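Local coordinates for protein putative TetR transcriptional regulator (Rhodococcus sp., PDB 2I10) that probably binds DNA as a transcriptional regulator of the TetR family, its helix-turn-helix domain joined to a helical domain that binds p-nitrophenol in the crystal, at residues 24-30 with 55-59; 63-69 with 103-109; 73-78 with 88-92; 95-99 with 181-185. One frame throughout, in Å; residues are numbered along the deposited sequence. Where two conformers were deposited one is given.

How the interactions relate
Interaction 1 lies in the DNA-binding domain, where helix 15-27 meets helix 55-66, and the other three carry the chain into the C-terminal helical domain. Helix 55-66 is shared by interactions 1 and 2, whose centres are 14 Å apart and which touch through Trp25 and Met108. Interaction 3 is nested inside the loop closed by interaction 2, about 16 Å away between centres. Helix 83-98 takes part in both interaction 3 and interaction 4, about 14 Å apart between centres, while interactions 2 and 4 alternate along the chain and meet where Phe98 packs on Cys68. With about 27 Å between the centres of interactions 1 and 4, the series runs from the domain predicted to bind DNA into the helical domain in which p-nitrophenol was found.

Interaction 1 (24-30 with 55-59); sequences FWRQGYE and KRDLF
Tyr29 lies lengthwise against helix 55-66. From CB, with the ring swung opposite the backbone N (chi1 180°), its side chain runs across the helix. Tyr29 CD1 reaches the face of the Phe59 ring, 3.4 Å from Phe59 CG, and Tyr29 CE1 follows over Phe59 CB at 3.5 Å. Farther out, Tyr29 CZ sits 3.5 Å from Lys55 CE, and Tyr29 OH ends against the backbone of Arg56, 3.2 Å from Arg56 CA. Tyrosine suits the place because its flat ring can meet Phe59 with one part and take the Lys55 ammonium over a face, a cation-pi contact. Lysine is long enough to cross that ring, bending at chi3, and still have NZ donate to Tyr29 O, from above the carbonyl plane, and to the carbonyl of Thr32. These residues belong to the TetR-family helix-turn-helix domain, where helix 55-66 packs back on helix 15-27. Cut back to an alanine, Tyr29 would probably leave a gap beside Phe59 and the Lys55 ammonium without its aromatic face. Phe59 extends the aromatic cluster by turning its edge to the face of Phe24, planes 80° apart, with Phe59 CD1 3.7 Å from Phe24 CD2.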
loop_
_atom_site.group_PDB
_atom_site.type_symbol
_atom_site.label_atom_id
_atom_site.label_comp_id
_atom_site.label_asym_id
_atom_site.label_seq_id
_atom_site.Cartn_x
_atom_site.Cartn_y
_atom_site.Cartn_z
ATOM N N PHE B 24 19.902 -1.690 -4.196
ATOM C CA PHE B 24 19.549 -3.101 -4.059
ATOM C C PHE B 24 18.242 -3.334 -4.822
ATOM O O PHE B 24 18.006 -4.414 -5.380
ATOM C CB PHE B 24 19.368 -3.529 -2.585
ATOM C CG PHE B 24 20.641 -3.527 -1.736
ATOM C CD1 PHE B 24 21.766 -4.255 -2.095
ATOM C CD2 PHE B 24 20.668 -2.859 -0.518
ATOM C CE1 PHE B 24 22.909 -4.281 -1.285
ATOM C CE2 PHE B 24 21.811 -2.872 0.295
ATOM C CZ PHE B 24 22.921 -3.581 -0.095
ATOM N N TRP B 25 17.364 -2.327 -4.820
ATOM C CA TRP B 25 16.057 -2.508 -5.480
ATOM C C TRP B 25 16.300 -2.794 -6.952
ATOM O O TRP B 25 15.768 -3.755 -7.481
ATOM C CB TRP B 25 15.217 -1.256 -5.331
ATOM C CG TRP B 25 13.869 -1.344 -5.956
ATOM C CD1 TRP B 25 13.488 -0.856 -7.190
ATOM C CD2 TRP B 25 12.698 -1.941 -5.379
ATOM N NE1 TRP B 25 12.151 -1.122 -7.410
ATOM C CE2 TRP B 25 11.634 -1.769 -6.312
ATOM C CE3 TRP B 25 12.439 -2.572 -4.155
ATOM C CZ2 TRP B 25 10.340 -2.238 -6.070
ATOM C CZ3 TRP B 25 11.166 -3.035 -3.913
ATOM C CH2 TRP B 25 10.120 -2.867 -4.877
ATOM N N ARG B 26 17.128 -1.960 -7.586
ATOM C CA ARG B 26 17.412 -2.032 -9.022
ATOM C C ARG B 26 18.356 -3.175 -9.405
ATOM O O ARG B 26 18.161 -3.829 -10.438
ATOM C CB ARG B 26 17.996 -0.706 -9.491
ATOM C CG ARG B 26 18.348 -0.687 -11.001
ATOM C CD ARG B 26 18.946 0.633 -11.449
ATOM N NE ARG B 26 20.343 0.779 -11.006
ATOM C CZ ARG B 26 20.728 1.542 -9.986
ATOM N NH1 ARG B 26 19.837 2.239 -9.268
ATOM N NH2 ARG B 26 22.002 1.607 -9.686
ATOM N N GLN B 27 19.381 -3.417 -8.573
ATOM C CA GLN B 27 20.434 -4.374 -8.925
ATOM C C GLN B 27 20.344 -5.742 -8.213
ATOM O O GLN B 27 21.010 -6.692 -8.621
ATOM C CB GLN B 27 21.833 -3.762 -8.668
ATOM C CG GLN B 27 22.086 -2.358 -9.258
ATOM C CD GLN B 27 23.527 -1.872 -9.087
ATOM O OE1 GLN B 27 24.154 -2.004 -8.013
ATOM N NE2 GLN B 27 24.069 -1.342 -10.153
ATOM N N GLY B 28 19.554 -5.834 -7.148
ATOM C CA GLY B 28 19.582 -7.027 -6.319
ATOM C C GLY B 28 20.817 -7.031 -5.427
ATOM O O GLY B 28 21.664 -6.141 -5.489
ATOM N N TYR B 29 20.891 -8.019 -4.562
ATOM C CA TYR B 29 21.956 -8.095 -3.607
ATOM C C TYR B 29 23.266 -8.452 -4.292
ATOM O O TYR B 29 24.248 -7.730 -4.180
ATOM C CB TYR B 29 21.609 -9.115 -2.515
ATOM C CG TYR B 29 22.710 -9.240 -1.475
ATOM C CD1 TYR B 29 22.851 -8.270 -0.479
ATOM C CD2 TYR B 29 23.609 -10.326 -1.497
ATOM C CE1 TYR B 29 23.860 -8.362 0.508
ATOM C CE2 TYR B 29 24.623 -10.421 -0.534
ATOM C CZ TYR B 29 24.745 -9.438 0.464
ATOM O OH TYR B 29 25.756 -9.501 1.429
ATOM N N GLU B 30 23.234 -9.527 -5.063
ATOM C CA GLU B 30 24.425 -10.145 -5.635
ATOM C C GLU B 30 25.156 -9.231 -6.559
ATOM O O GLU B 30 26.379 -9.233 -6.577
ATOM C CB GLU B 30 24.058 -11.411 -6.401
ATOM C CG GLU B 30 23.602 -12.509 -5.497
ATOM C CD GLU B 30 23.501 -13.872 -6.176
ATOM O OE1 GLU B 30 24.062 -14.053 -7.293
ATOM O OE2 GLU B 30 22.859 -14.760 -5.550
ATOM N N LYS B 55 28.555 -5.591 3.625
ATOM C CA LYS B 55 27.458 -5.420 2.676
ATOM C C LYS B 55 26.199 -6.143 3.176
ATOM O O LYS B 55 25.078 -5.629 3.078
ATOM C CB LYS B 55 27.857 -5.991 1.310
ATOM C CG LYS B 55 26.705 -5.794 0.292
ATOM C CD LYS B 55 27.058 -6.154 -1.121
ATOM C CE LYS B 55 27.132 -7.617 -1.326
ATOM N NZ LYS B 55 26.955 -7.935 -2.778
ATOM N N ARG B 56 26.397 -7.330 3.747
ATOM C CA ARG B 56 25.299 -8.120 4.298
ATOM C C ARG B 56 24.652 -7.399 5.462
ATOM O O ARG B 56 23.436 -7.322 5.545
ATOM C CB ARG B 56 25.749 -9.520 4.717
ATOM C CG ARG B 56 24.571 -10.455 5.106
ATOM C CD ARG B 56 23.664 -10.720 3.869
ATOM N NE ARG B 56 22.711 -11.817 4.041
ATOM C CZ ARG B 56 23.023 -13.116 3.953
ATOM N NH1 ARG B 56 22.087 -14.036 4.110
ATOM N NH2 ARG B 56 24.263 -13.500 3.707
ATOM N N ASP B 57 25.450 -6.883 6.383
ATOM C CA ASP B 57 24.893 -6.101 7.516
ATOM C C ASP B 57 24.042 -4.952 6.949
ATOM O O ASP B 57 22.941 -4.736 7.402
ATOM C CB ASP B 57 25.990 -5.486 8.387
ATOM C CG ASP B 57 26.813 -6.523 9.124
ATOM O OD1 ASP B 57 26.309 -7.609 9.413
ATOM O OD2 ASP B 57 27.978 -6.242 9.423
ATOM N N LEU B 58 24.589 -4.216 5.984
ATOM C CA LEU B 58 23.887 -3.060 5.416
ATOM C C LEU B 58 22.566 -3.491 4.733
ATOM O O LEU B 58 21.551 -2.848 4.867
ATOM C CB LEU B 58 24.774 -2.291 4.450
ATOM C CG LEU B 58 24.165 -1.240 3.518
ATOM C CD1 LEU B 58 23.368 -0.159 4.338
ATOM C CD2 LEU B 58 25.255 -0.577 2.641
ATOM N N PHE B 59 22.603 -4.588 4.016
ATOM C CA PHE B 59 21.397 -5.097 3.344
ATOM C C PHE B 59 20.315 -5.500 4.347
ATOM O O PHE B 59 19.138 -5.182 4.149
ATOM C CB PHE B 59 21.788 -6.241 2.389
ATOM C CG PHE B 59 20.614 -6.905 1.694
ATOM C CD1 PHE B 59 19.985 -6.284 0.592
ATOM C CD2 PHE B 59 20.161 -8.164 2.103
ATOM C CE1 PHE B 59 18.927 -6.894 -0.075
ATOM C CE2 PHE B 59 19.094 -8.793 1.425
ATOM C CZ PHE B 59 18.472 -8.153 0.345
#

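Interaction 2 (63-69 with 103-109); sequences LDRYMCE and QPFGCMT
Thr109 OG1 donates to Glu69 OE2 over 2.7 Å, meeting the syn lone pair of the carboxylate, and Tyr169 is a second partner of the same oxygen. A water ties Glu69 OE1 to the backbone N atoms of Cys68 and Thr109, so both ends of this buried carboxylate are held. Here the end of helix 55-66, which leads out of the DNA-binding domain, meets the start of helix 108-112 in the C-terminal domain of the TetR fold. Tyr66 O receives Met108 N at 2.9 Å, and a disulfide between Cys68 SG and Cys107 SG, chi3 -98°, locks the same junction covalently. Cys107 is the N-cap residue of helix 108-112. Gln103 opens the type I turn, Gln103 to Gly106, that leads to this helix, and an amide suits it because it can both donate and accept: NE2 gives to Gly106 O, and OE1 takes from Phe105 N. Gln103 OE1 also sits at the edge of the Tyr66 ring, 3.6 Å from Tyr66 CE1, the amide turned 64° from the ring. A leucine here would probably leave Phe105 N and Gly106 O without these partners and the turn freer to shift. Beside these polar groups the unbranched chain of Met108, present as selenomethionine, bends at chi3 to fit: Met108 SE lies 3.8 Å from Met67 CG and 3.7 Å from Leu63 CD2.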
loop_
_atom_site.group_PDB
_atom_site.type_symbol
_atom_site.label_atom_id
_atom_site.label_comp_id
_atom_site.label_asym_id
_atom_site.label_seq_id
_atom_site.Cartn_x
_atom_site.Cartn_y
_atom_site.Cartn_z
ATOM N N LEU B 63 16.484 -3.853 4.867
ATOM C CA LEU B 63 15.255 -4.634 4.962
ATOM C C LEU B 63 14.509 -4.356 6.239
ATOM O O LEU B 63 13.272 -4.380 6.223
ATOM C CB LEU B 63 15.516 -6.131 4.801
ATOM C CG LEU B 63 16.136 -6.686 3.511
ATOM C CD1 LEU B 63 16.269 -8.232 3.616
ATOM C CD2 LEU B 63 15.308 -6.307 2.250
ATOM N N ASP B 64 15.207 -4.147 7.354
ATOM C CA ASP B 64 14.544 -3.714 8.587
ATOM C C ASP B 64 13.749 -2.431 8.357
ATOM O O ASP B 64 12.652 -2.290 8.871
ATOM C CB ASP B 64 15.550 -3.441 9.719
ATOM C CG ASP B 64 16.244 -4.694 10.223
ATOM O OD1 ASP B 64 15.772 -5.814 9.913
ATOM O OD2 ASP B 64 17.274 -4.553 10.947
ATOM N N ARG B 65 14.329 -1.485 7.612
ATOM C CA ARG B 65 13.691 -0.191 7.378
ATOM C C ARG B 65 12.498 -0.298 6.391
ATOM O O ARG B 65 11.490 0.352 6.588
ATOM C CB ARG B 65 14.739 0.825 6.896
ATOM C CG ARG B 65 14.246 2.265 6.670
ATOM C CD ARG B 65 13.781 2.951 7.951
ATOM N NE ARG B 65 14.776 2.996 9.034
ATOM C CZ ARG B 65 15.545 4.050 9.315
ATOM N NH1 ARG B 65 15.466 5.146 8.571
ATOM N NH2 ARG B 65 16.414 4.007 10.324
ATOM N N TYR B 66 12.612 -1.120 5.356
ATOM C CA TYR B 66 11.660 -1.074 4.244
ATOM C C TYR B 66 10.745 -2.272 4.025
ATOM O O TYR B 66 9.903 -2.222 3.139
ATOM C CB TYR B 66 12.410 -0.844 2.949
ATOM C CG TYR B 66 12.977 0.569 2.796
ATOM C CD1 TYR B 66 12.172 1.607 2.323
ATOM C CD2 TYR B 66 14.323 0.852 3.098
ATOM C CE1 TYR B 66 12.670 2.907 2.154
ATOM C CE2 TYR B 66 14.849 2.177 2.931
ATOM C CZ TYR B 66 14.007 3.185 2.457
ATOM O OH TYR B 66 14.470 4.483 2.297
HETATM N N MSE B 67 10.926 -3.356 4.765
HETATM C CA MSE B 67 10.166 -4.589 4.537
HETATM C C MSE B 67 9.000 -4.608 5.522
HETATM O O MSE B 67 9.245 -4.537 6.728
HETATM C CB MSE B 67 11.067 -5.841 4.693
HETATM C CG MSE B 67 11.365 -6.701 3.394
HETATM SE SE MSE B 67 11.973 -8.589 3.970
HETATM C CE MSE B 67 10.289 -9.205 4.593
ATOM N N CYS B 68 7.749 -4.657 5.033
ATOM C CA CYS B 68 6.573 -4.898 5.905
ATOM C C CYS B 68 6.720 -6.247 6.645
ATOM O O CYS B 68 6.539 -6.339 7.860
ATOM C CB CYS B 68 5.221 -4.824 5.099
ATOM S SG CYS B 68 4.614 -3.045 4.651
ATOM N N GLU B 69 7.096 -7.273 5.891
ATOM C CA GLU B 69 7.034 -8.676 6.332
ATOM C C GLU B 69 8.244 -9.195 7.123
ATOM O O GLU B 69 8.471 -10.412 7.151
ATOM C CB GLU B 69 6.835 -9.586 5.119
ATOM C CG GLU B 69 5.717 -9.145 4.195
ATOM C CD GLU B 69 6.147 -8.172 3.088
ATOM O OE1 GLU B 69 7.219 -7.531 3.165
ATOM O OE2 GLU B 69 5.380 -8.059 2.127
ATOM N N GLN B 103 8.410 8.174 5.652
ATOM C CA GLN B 103 8.953 7.404 4.535
ATOM C C GLN B 103 8.040 7.302 3.313
ATOM O O GLN B 103 7.105 6.487 3.356
ATOM C CB GLN B 103 9.181 5.976 5.084
ATOM C CG GLN B 103 10.189 5.153 4.310
ATOM C CD GLN B 103 9.613 4.507 3.080
ATOM O OE1 GLN B 103 9.786 4.997 1.976
ATOM N NE2 GLN B 103 8.943 3.384 3.264
ATOM N N PRO B 104 8.339 8.046 2.211
ATOM C CA PRO B 104 7.358 8.279 1.124
ATOM C C PRO B 104 7.148 7.156 0.097
ATOM O O PRO B 104 6.247 7.260 -0.721
ATOM C CB PRO B 104 7.905 9.524 0.413
ATOM C CG PRO B 104 9.394 9.392 0.552
ATOM C CD PRO B 104 9.635 8.692 1.909
ATOM N N PHE B 105 7.979 6.119 0.119
ATOM C CA PHE B 105 7.868 5.013 -0.847
ATOM C C PHE B 105 6.871 3.918 -0.414
ATOM O O PHE B 105 6.396 3.111 -1.230
ATOM C CB PHE B 105 9.257 4.380 -1.100
ATOM C CG PHE B 105 10.225 5.301 -1.785
ATOM C CD1 PHE B 105 11.192 5.976 -1.055
ATOM C CD2 PHE B 105 10.145 5.512 -3.157
ATOM C CE1 PHE B 105 12.074 6.824 -1.677
ATOM C CE2 PHE B 105 11.021 6.377 -3.795
ATOM C CZ PHE B 105 11.990 7.035 -3.049
ATOM N N GLY B 106 6.577 3.870 0.883
ATOM C CA GLY B 106 5.855 2.757 1.437
ATOM C C GLY B 106 6.877 1.628 1.538
ATOM O O GLY B 106 8.076 1.828 1.233
ATOM N N CYS B 107 6.407 0.464 1.974
ATOM C CA CYS B 107 7.276 -0.676 2.121
ATOM C C CYS B 107 7.436 -1.345 0.778
ATOM O O CYS B 107 6.745 -1.027 -0.210
ATOM C CB CYS B 107 6.789 -1.633 3.185
ATOM S SG CYS B 107 5.320 -2.589 2.748
HETATM N N MSE B 108 8.373 -2.260 0.710
HETATM C CA MSE B 108 8.765 -2.779 -0.567
HETATM C C MSE B 108 7.646 -3.496 -1.318
HETATM O O MSE B 108 7.519 -3.375 -2.539
HETATM C CB MSE B 108 9.987 -3.661 -0.385
HETATM C CG MSE B 108 11.229 -2.883 0.052
HETATM SE SE MSE B 108 12.633 -4.115 0.861
HETATM C CE MSE B 108 12.723 -5.384 -0.641
ATOM N N THR B 109 6.834 -4.271 -0.642
ATOM C CA THR B 109 5.655 -4.811 -1.369
ATOM C C THR B 109 4.702 -3.760 -1.985
ATOM O O THR B 109 4.174 -3.946 -3.095
ATOM C CB THR B 109 4.892 -5.851 -0.493
ATOM O OG1 THR B 109 5.826 -6.901 -0.224
ATOM C CG2 THR B 109 3.527 -6.381 -1.158
HETATM O O HOH W 1 12.760 6.546 2.497
HETATM O O HOH W 2 7.871 -5.322 2.237
#

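Interaction 3 (73-78 with 88-92); sequences QLEEAM and LDFLT
Phe90 and Ala77, with Leu74 beside them, bury most of the surface where helix 71-78 meets helix 83-98. The two segments form a roughly antiparallel helix pair in the C-terminal domain of the TetR fold, their axes 8.6 Å apart at closest approach and their directions 145° apart. Ala77 suits the closest point because its side chain is a single methyl: Ala77 CB rests 3.7 Å from Phe90 CB, so the backbones can draw near. Phe90 holds its CG anti to the backbone N (chi1 -172°), which carries the ring alongside helix 71-78 to Leu74. The leucine's branch puts a methyl on the ring: Leu74 CD1 stands over the centre of the Phe90 ring, 3.5 Å from its centroid and 8° off the normal, a CH-pi contact. Val168 of helix 157-177 also packs on Phe90, while Met134 and Thr137 of helix 121-148 pack on Leu74, so the pair is built into the helical core. Asp89 flanks the Ala77 methyl, and its carboxylate is paired with Arg80 in a salt bridge. Asp89 OD2 comes 4.0 Å from Ala77 CA.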
loop_
_atom_site.group_PDB
_atom_site.type_symbol
_atom_site.label_atom_id
_atom_site.label_comp_id
_atom_site.label_asym_id
_atom_site.label_seq_id
_atom_site.Cartn_x
_atom_site.Cartn_y
_atom_site.Cartn_z
ATOM N N GLN B 73 10.286 -9.347 13.677
ATOM C CA GLN B 73 9.224 -8.566 14.274
ATOM C C GLN B 73 7.895 -9.293 14.191
ATOM O O GLN B 73 7.127 -9.226 15.116
ATOM C CB GLN B 73 9.142 -7.182 13.649
ATOM C CG GLN B 73 10.229 -6.233 14.151
ATOM C CD GLN B 73 11.635 -6.675 13.721
ATOM O OE1 GLN B 73 11.866 -7.106 12.570
ATOM N NE2 GLN B 73 12.589 -6.591 14.672
ATOM N N LEU B 74 7.643 -10.019 13.109
ATOM C CA LEU B 74 6.403 -10.791 13.012
ATOM C C LEU B 74 6.354 -11.898 14.087
ATOM O O LEU B 74 5.383 -12.026 14.840
ATOM C CB LEU B 74 6.268 -11.373 11.609
ATOM C CG LEU B 74 4.950 -12.072 11.286
ATOM C CD1 LEU B 74 3.756 -11.124 11.371
ATOM C CD2 LEU B 74 5.108 -12.643 9.872
ATOM N N GLU B 75 7.436 -12.664 14.169
ATOM C CA GLU B 75 7.606 -13.704 15.177
ATOM C C GLU B 75 7.500 -13.188 16.603
ATOM O O GLU B 75 6.808 -13.789 17.421
ATOM C CB GLU B 75 8.904 -14.476 14.920
ATOM C CG GLU B 75 8.710 -15.385 13.690
ATOM C CD GLU B 75 9.948 -16.120 13.248
ATOM O OE1 GLU B 75 11.058 -15.679 13.638
ATOM O OE2 GLU B 75 9.801 -17.137 12.498
ATOM N N GLU B 76 8.124 -12.046 16.879
ATOM C CA GLU B 76 8.008 -11.449 18.197
ATOM C C GLU B 76 6.576 -11.072 18.520
ATOM O O GLU B 76 6.128 -11.234 19.654
ATOM C CB GLU B 76 9.025 -10.295 18.424
ATOM C CG GLU B 76 8.617 -8.882 17.979
ATOM C CD GLU B 76 9.810 -7.876 17.968
ATOM O OE1 GLU B 76 11.000 -8.317 18.005
ATOM O OE2 GLU B 76 9.549 -6.643 17.926
ATOM N N ALA B 77 5.837 -10.587 17.523
ATOM C CA ALA B 77 4.429 -10.270 17.735
ATOM C C ALA B 77 3.584 -11.555 17.956
ATOM O O ALA B 77 2.678 -11.557 18.763
ATOM C CB ALA B 77 3.895 -9.462 16.562
HETATM N N MSE B 78 3.892 -12.640 17.253
HETATM C CA MSE B 78 3.049 -13.840 17.307
HETATM C C MSE B 78 3.076 -14.523 18.680
HETATM O O MSE B 78 2.192 -15.325 18.974
HETATM C CB MSE B 78 3.439 -14.828 16.201
HETATM C CG MSE B 78 3.219 -14.300 14.777
HETATM SE SE MSE B 78 1.345 -13.833 14.333
HETATM C CE MSE B 78 1.414 -11.934 14.692
ATOM N N LEU B 88 -2.626 -7.085 16.942
ATOM C CA LEU B 88 -2.558 -5.742 17.493
ATOM C C LEU B 88 -1.108 -5.237 17.660
ATOM O O LEU B 88 -0.768 -4.127 17.196
ATOM C CB LEU B 88 -3.340 -5.644 18.815
ATOM C CG LEU B 88 -3.113 -4.322 19.562
ATOM C CD1 LEU B 88 -3.898 -3.161 18.951
ATOM C CD2 LEU B 88 -3.500 -4.450 21.017
ATOM N N ASP B 89 -0.293 -6.039 18.349
ATOM C CA ASP B 89 1.132 -5.829 18.540
ATOM C C ASP B 89 1.811 -5.633 17.193
ATOM O O ASP B 89 2.524 -4.673 16.977
ATOM C CB ASP B 89 1.697 -7.125 19.105
ATOM C CG ASP B 89 2.528 -6.950 20.327
ATOM O OD1 ASP B 89 1.929 -6.544 21.373
ATOM O OD2 ASP B 89 3.760 -7.295 20.257
ATOM N N PHE B 90 1.604 -6.576 16.284
ATOM C CA PHE B 90 2.183 -6.472 14.964
ATOM C C PHE B 90 1.819 -5.170 14.212
ATOM O O PHE B 90 2.695 -4.474 13.644
ATOM C CB PHE B 90 1.797 -7.648 14.104
ATOM C CG PHE B 90 2.529 -7.667 12.825
ATOM C CD1 PHE B 90 3.935 -7.648 12.833
ATOM C CD2 PHE B 90 1.858 -7.651 11.616
ATOM C CE1 PHE B 90 4.650 -7.613 11.642
ATOM C CE2 PHE B 90 2.565 -7.638 10.430
ATOM C CZ PHE B 90 3.952 -7.615 10.434
ATOM N N LEU B 91 0.538 -4.852 14.202
ATOM C CA LEU B 91 0.066 -3.692 13.411
ATOM C C LEU B 91 0.544 -2.376 13.969
ATOM O O LEU B 91 1.024 -1.514 13.201
ATOM C CB LEU B 91 -1.467 -3.697 13.215
ATOM C CG LEU B 91 -2.085 -4.798 12.383
ATOM C CD1 LEU B 91 -3.648 -4.579 12.313
ATOM C CD2 LEU B 91 -1.453 -4.954 10.978
ATOM N N THR B 92 0.440 -2.193 15.295
ATOM C CA THR B 92 0.962 -0.986 15.942
ATOM C C THR B 92 2.518 -0.846 15.874
ATOM O O THR B 92 3.051 0.262 15.777
ATOM C CB THR B 92 0.536 -0.870 17.432
ATOM O OG1 THR B 92 1.075 -1.972 18.173
ATOM C CG2 THR B 92 -0.967 -0.816 17.601
#

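Interaction 4 (95-99 with 181-185); sequences VEVFT and REELT
Val95 and Leu184 make the closely fitted half of this contact, while Arg181 and Thr99 hold its exposed half by polar bonds. On the inner side a chi1 of 168° swings Val95 CG1 away from its backbone N and onto helix 181-192, 3.9 Å from Leu184 CB and 3.5 Å from Thr185 OG1. Valine suits the place because its two short branches let one methyl meet Leu184 CB and Thr185 while the other, CG2, meets Leu184 O and CG. Leu184 also packs against Glu174 and Ala175 of helix 157-177, and against Arg162 of the second subunit. In the C-terminal domain of this TetR-family protein the contact thus joins the end of helix 83-98 to the beginning of helix 181-192. Toward solvent the bonding changes. Arginine suits position 181 because its long chain, bent at chi2 and chi3, carries several N-H groups to the neighbouring helix end: Arg181 NE donates to Thr99 OG1 at 2.7 Å and Arg181 NH2 to the same oxygen at 3.0 Å, both nearly in the guanidinium plane. Threonine suits because one hydroxyl can accept these bonds while Thr99 OG1 gives its own proton to Val95 O, 2.5 Å away. One face of the guanidinium lies against Glu96 CA, and the Glu96 carboxylate leads away, Glu96 OE2 being 5.9 Å from Arg181 NH1 and not in contact.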
loop_
_atom_site.group_PDB
_atom_site.type_symbol
_atom_site.label_atom_id
_atom_site.label_comp_id
_atom_site.label_asym_id
_atom_site.label_seq_id
_atom_site.Cartn_x
_atom_site.Cartn_y
_atom_site.Cartn_z
ATOM N N VAL B 95 3.322 0.408 12.434
ATOM C CA VAL B 95 3.049 1.840 12.364
ATOM C C VAL B 95 4.223 2.647 12.974
ATOM O O VAL B 95 4.562 3.709 12.483
ATOM C CB VAL B 95 1.686 2.226 13.028
ATOM C CG1 VAL B 95 1.574 3.744 13.201
ATOM C CG2 VAL B 95 0.500 1.742 12.175
ATOM N N GLU B 96 4.821 2.163 14.058
ATOM C CA GLU B 96 6.030 2.764 14.581
ATOM C C GLU B 96 7.164 2.750 13.529
ATOM O O GLU B 96 7.764 3.781 13.279
ATOM C CB GLU B 96 6.496 2.082 15.881
ATOM C CG GLU B 96 5.437 1.985 17.047
ATOM C CD GLU B 96 5.896 1.033 18.232
ATOM O OE1 GLU B 96 6.644 0.030 17.991
ATOM O OE2 GLU B 96 5.492 1.280 19.395
ATOM N N VAL B 97 7.465 1.593 12.940
ATOM C CA VAL B 97 8.492 1.498 11.895
ATOM C C VAL B 97 8.193 2.419 10.687
ATOM O O VAL B 97 9.076 3.150 10.245
ATOM C CB VAL B 97 8.761 0.036 11.427
ATOM C CG1 VAL B 97 9.566 0.007 10.122
ATOM C CG2 VAL B 97 9.514 -0.717 12.492
ATOM N N PHE B 98 6.951 2.416 10.214
ATOM C CA PHE B 98 6.527 3.155 9.005
ATOM C C PHE B 98 6.606 4.668 9.169
ATOM O O PHE B 98 6.766 5.437 8.184
ATOM C CB PHE B 98 5.073 2.843 8.702
ATOM C CG PHE B 98 4.810 1.432 8.321
ATOM C CD1 PHE B 98 5.824 0.612 7.853
ATOM C CD2 PHE B 98 3.520 0.937 8.379
ATOM C CE1 PHE B 98 5.564 -0.672 7.479
ATOM C CE2 PHE B 98 3.236 -0.326 7.969
ATOM C CZ PHE B 98 4.261 -1.145 7.537
ATOM N N THR B 99 6.461 5.110 10.409
ATOM C CA THR B 99 6.501 6.520 10.700
ATOM C C THR B 99 7.855 6.793 11.323
ATOM O O THR B 99 8.012 7.694 12.137
ATOM C CB THR B 99 5.329 6.926 11.620
ATOM O OG1 THR B 99 5.337 6.097 12.773
ATOM C CG2 THR B 99 3.992 6.712 10.940
ATOM N N ARG B 181 1.096 10.247 12.974
ATOM C CA ARG B 181 1.373 8.980 13.654
ATOM C C ARG B 181 0.315 8.567 14.693
ATOM O O ARG B 181 -0.047 7.391 14.748
ATOM C CB ARG B 181 2.829 8.953 14.183
ATOM C CG ARG B 181 3.064 8.608 15.670
ATOM C CD ARG B 181 3.527 7.164 15.901
ATOM N NE ARG B 181 4.816 6.859 15.261
ATOM C CZ ARG B 181 5.977 6.661 15.891
ATOM N NH1 ARG B 181 6.059 6.733 17.223
ATOM N NH2 ARG B 181 7.065 6.375 15.179
ATOM N N GLU B 182 -0.202 9.496 15.501
ATOM C CA GLU B 182 -1.225 9.161 16.502
ATOM C C GLU B 182 -2.519 8.685 15.822
ATOM O O GLU B 182 -3.204 7.747 16.287
ATOM C CB GLU B 182 -1.482 10.344 17.453
ATOM C CG GLU B 182 -0.227 10.821 18.224
ATOM C CD GLU B 182 -0.492 11.936 19.241
ATOM O OE1 GLU B 182 -1.644 12.086 19.716
ATOM O OE2 GLU B 182 0.473 12.666 19.575
ATOM N N GLU B 183 -2.849 9.336 14.717
ATOM C CA GLU B 183 -3.992 8.938 13.919
ATOM C C GLU B 183 -3.799 7.539 13.292
ATOM O O GLU B 183 -4.740 6.724 13.252
ATOM C CB GLU B 183 -4.199 9.971 12.833
ATOM C CG GLU B 183 -5.414 9.769 11.993
ATOM C CD GLU B 183 -5.714 10.988 11.151
ATOM O OE1 GLU B 183 -5.683 12.100 11.693
ATOM O OE2 GLU B 183 -6.000 10.823 9.954
ATOM N N LEU B 184 -2.606 7.262 12.775
ATOM C CA LEU B 184 -2.343 5.960 12.155
ATOM C C LEU B 184 -2.338 4.830 13.192
ATOM O O LEU B 184 -2.809 3.715 12.925
ATOM C CB LEU B 184 -1.036 5.974 11.331
ATOM C CG LEU B 184 -1.043 5.036 10.127
ATOM C CD1 LEU B 184 -2.275 5.253 9.240
ATOM C CD2 LEU B 184 0.237 5.140 9.306
ATOM N N THR B 185 -1.813 5.131 14.376
ATOM C CA THR B 185 -1.822 4.195 15.487
ATOM C C THR B 185 -3.264 3.885 15.904
ATOM O O THR B 185 -3.590 2.712 16.133
ATOM C CB THR B 185 -1.001 4.765 16.678
ATOM O OG1 THR B 185 0.385 4.789 16.306
ATOM C CG2 THR B 185 -1.193 3.920 17.939
#